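Molybdopterin synthase catalytic subunit (Helicobacter pylori, PDB 3RPF) probably converts precursor Z into molybdopterin, forming its dithiolene group with two sulfur atoms supplied by the small partner subunit MoaD. Local coordinates at residues Glu63-Lys68 with Val74-Ala79. Numbering follows the deposited sequence.
Sequences EKWHHK and VVLKMA
H66 and L76 join helix 55-71 to strand 74-82 in a helix-on-strand contact of the MoaE fold, where the chain reverses just after the helix, and the strand it leads into lies inside a mixed four-stranded sheet, between strands 5-9 and 90-98. The contact is small, burying 200 Å² in total, and its one direct polar link is a side chain meeting a strand carbonyl. ND1 of H66 donates to O of L76 at 2.8 Å. An N-H...O angle of 169° makes the bond nearly straight. The acceptor lies nearly in the imidazole plane, at the ring's edge; seen from the carbonyl, ND1 is tilted 18° from its plane. H66 CG is anti to the backbone N (chi1 179°), which carries the ring from the helix to the strand and brings ND1 to O of L76. Beside this bond, CD2 of L76 lies 4.0 Å from CB of W65, an apolar touch oblique to the indole. The indole itself packs toward helix 101-118, its NE1 hydrogen-bonded to OD2 of D114 and its ring edge-to-face with F111. A water completes the join: it donates to O of V74 and accepts from N of L76, and on the helix side it donates to O of H66 at 2.9 Å.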
loop_
_atom_site.group_PDB
_atom_site.type_symbol
_atom_site.label_atom_id
_atom_site.label_comp_id
_atom_site.label_asym_id
_atom_site.label_seq_id
_atom_site.Cartn_x
_atom_site.Cartn_y
_atom_site.Cartn_z
ATOM N N GLU A 63 0.469 -0.892 -19.713
ATOM C CA GLU A 63 -0.572 0.016 -20.210
ATOM C C GLU A 63 -1.955 -0.591 -20.001
ATOM O O GLU A 63 -2.934 0.132 -19.763
ATOM C CB GLU A 63 -0.337 0.397 -21.676
ATOM C CG GLU A 63 -0.657 1.864 -21.990
ATOM C CD GLU A 63 0.325 2.834 -21.341
ATOM O OE1 GLU A 63 1.403 2.378 -20.898
ATOM O OE2 GLU A 63 0.025 4.048 -21.275
ATOM N N LYS A 64 -2.046 -1.919 -20.071
ATOM C CA LYS A 64 -3.319 -2.589 -19.782
ATOM C C LYS A 64 -3.730 -2.396 -18.322
ATOM O O LYS A 64 -4.902 -2.198 -18.030
ATOM C CB LYS A 64 -3.256 -4.076 -20.120
ATOM N N TRP A 65 -2.773 -2.462 -17.405
ATOM C CA TRP A 65 -3.086 -2.240 -15.999
ATOM C C TRP A 65 -3.461 -0.784 -15.751
ATOM O O TRP A 65 -4.427 -0.492 -15.033
ATOM C CB TRP A 65 -1.902 -2.628 -15.106
ATOM C CG TRP A 65 -1.960 -4.044 -14.589
ATOM C CD1 TRP A 65 -1.149 -5.090 -14.958
ATOM C CD2 TRP A 65 -2.873 -4.566 -13.621
ATOM N NE1 TRP A 65 -1.506 -6.227 -14.269
ATOM C CE2 TRP A 65 -2.557 -5.931 -13.444
ATOM C CE3 TRP A 65 -3.918 -4.008 -12.869
ATOM C CZ2 TRP A 65 -3.259 -6.745 -12.548
ATOM C CZ3 TRP A 65 -4.608 -4.821 -11.985
ATOM C CH2 TRP A 65 -4.278 -6.172 -11.832
ATOM N N HIS A 66 -2.696 0.137 -16.326
ATOM C CA HIS A 66 -3.039 1.553 -16.186
ATOM C C HIS A 66 -4.477 1.823 -16.634
ATOM O O HIS A 66 -5.244 2.500 -15.942
ATOM C CB HIS A 66 -2.051 2.428 -16.962
ATOM C CG HIS A 66 -2.350 3.895 -16.887
ATOM N ND1 HIS A 66 -2.031 4.662 -15.785
ATOM C CD2 HIS A 66 -2.938 4.731 -17.771
ATOM C CE1 HIS A 66 -2.410 5.909 -15.998
ATOM N NE2 HIS A 66 -2.965 5.980 -17.193
ATOM N N HIS A 67 -4.870 1.290 -17.786
ATOM C CA HIS A 67 -6.223 1.568 -18.275
ATOM C C HIS A 67 -7.329 0.835 -17.519
ATOM O O HIS A 67 -8.444 1.352 -17.395
ATOM C CB HIS A 67 -6.318 1.359 -19.790
ATOM C CG HIS A 67 -5.636 2.437 -20.568
ATOM N ND1 HIS A 67 -4.500 2.215 -21.311
ATOM C CD2 HIS A 67 -5.912 3.762 -20.683
ATOM C CE1 HIS A 67 -4.111 3.352 -21.869
ATOM N NE2 HIS A 67 -4.950 4.302 -21.498
ATOM N N LYS A 68 -7.037 -0.356 -17.003
ATOM C CA LYS A 68 -7.998 -1.042 -16.135
ATOM C C LYS A 68 -8.221 -0.223 -14.868
ATOM O O LYS A 68 -9.333 -0.132 -14.366
ATOM C CB LYS A 68 -7.490 -2.444 -15.774
ATOM C CG LYS A 68 -8.139 -3.019 -14.520
ATOM C CD LYS A 68 -8.003 -4.535 -14.469
ATOM C CE LYS A 68 -8.339 -5.071 -13.077
ATOM N NZ LYS A 68 -8.552 -6.553 -13.055
ATOM N N VAL A 74 -9.030 5.155 -10.758
ATOM C CA VAL A 74 -7.738 5.087 -10.074
ATOM C C VAL A 74 -6.567 5.374 -11.019
ATOM O O VAL A 74 -6.496 4.811 -12.110
ATOM C CB VAL A 74 -7.545 3.693 -9.457
ATOM C CG1 VAL A 74 -6.126 3.516 -8.911
ATOM C CG2 VAL A 74 -8.590 3.466 -8.357
ATOM N N VAL A 75 -5.658 6.252 -10.591
ATOM C CA VAL A 75 -4.408 6.486 -11.299
ATOM C C VAL A 75 -3.343 5.519 -10.815
ATOM O O VAL A 75 -2.975 5.511 -9.632
ATOM C CB VAL A 75 -3.874 7.896 -11.085
ATOM C CG1 VAL A 75 -2.478 8.030 -11.703
ATOM C CG2 VAL A 75 -4.820 8.919 -11.700
ATOM N N LEU A 76 -2.841 4.708 -11.732
ATOM C CA LEU A 76 -1.824 3.728 -11.383
ATOM C C LEU A 76 -0.585 4.016 -12.203
ATOM O O LEU A 76 -0.638 4.025 -13.438
ATOM C CB LEU A 76 -2.345 2.325 -11.677
ATOM C CG LEU A 76 -1.399 1.154 -11.391
ATOM C CD1 LEU A 76 -1.080 1.045 -9.894
ATOM C CD2 LEU A 76 -2.010 -0.150 -11.906
ATOM N N LYS A 77 0.530 4.276 -11.526
ATOM C CA LYS A 77 1.801 4.519 -12.222
ATOM C C LYS A 77 2.920 3.780 -11.541
ATOM O O LYS A 77 2.801 3.394 -10.366
ATOM C CB LYS A 77 2.115 6.015 -12.247
ATOM C CG LYS A 77 1.033 6.819 -12.956
ATOM C CD LYS A 77 1.364 8.298 -12.974
ATOM C CE LYS A 77 0.334 9.058 -13.804
ATOM N NZ LYS A 77 0.688 10.501 -13.934
HETATM N N MSE A 78 4.010 3.562 -12.276
HETATM C CA MSE A 78 5.149 2.868 -11.708
HETATM C C MSE A 78 6.469 3.360 -12.296
HETATM O O MSE A 78 6.507 4.022 -13.353
HETATM C CB MSE A 78 5.014 1.360 -11.943
HETATM C CG MSE A 78 5.157 0.970 -13.421
HETATM SE SE MSE A 78 5.499 -0.940 -13.661
HETATM C CE MSE A 78 7.372 -0.941 -13.145
ATOM N N ALA A 79 7.547 3.037 -11.592
ATOM C CA ALA A 79 8.892 3.302 -12.070
ATOM C C ALA A 79 9.724 2.114 -11.662
ATOM O O ALA A 79 9.458 1.496 -10.633
ATOM C CB ALA A 79 9.451 4.557 -11.437
HETATM O O HOH W 1 -4.619 4.640 -14.153
#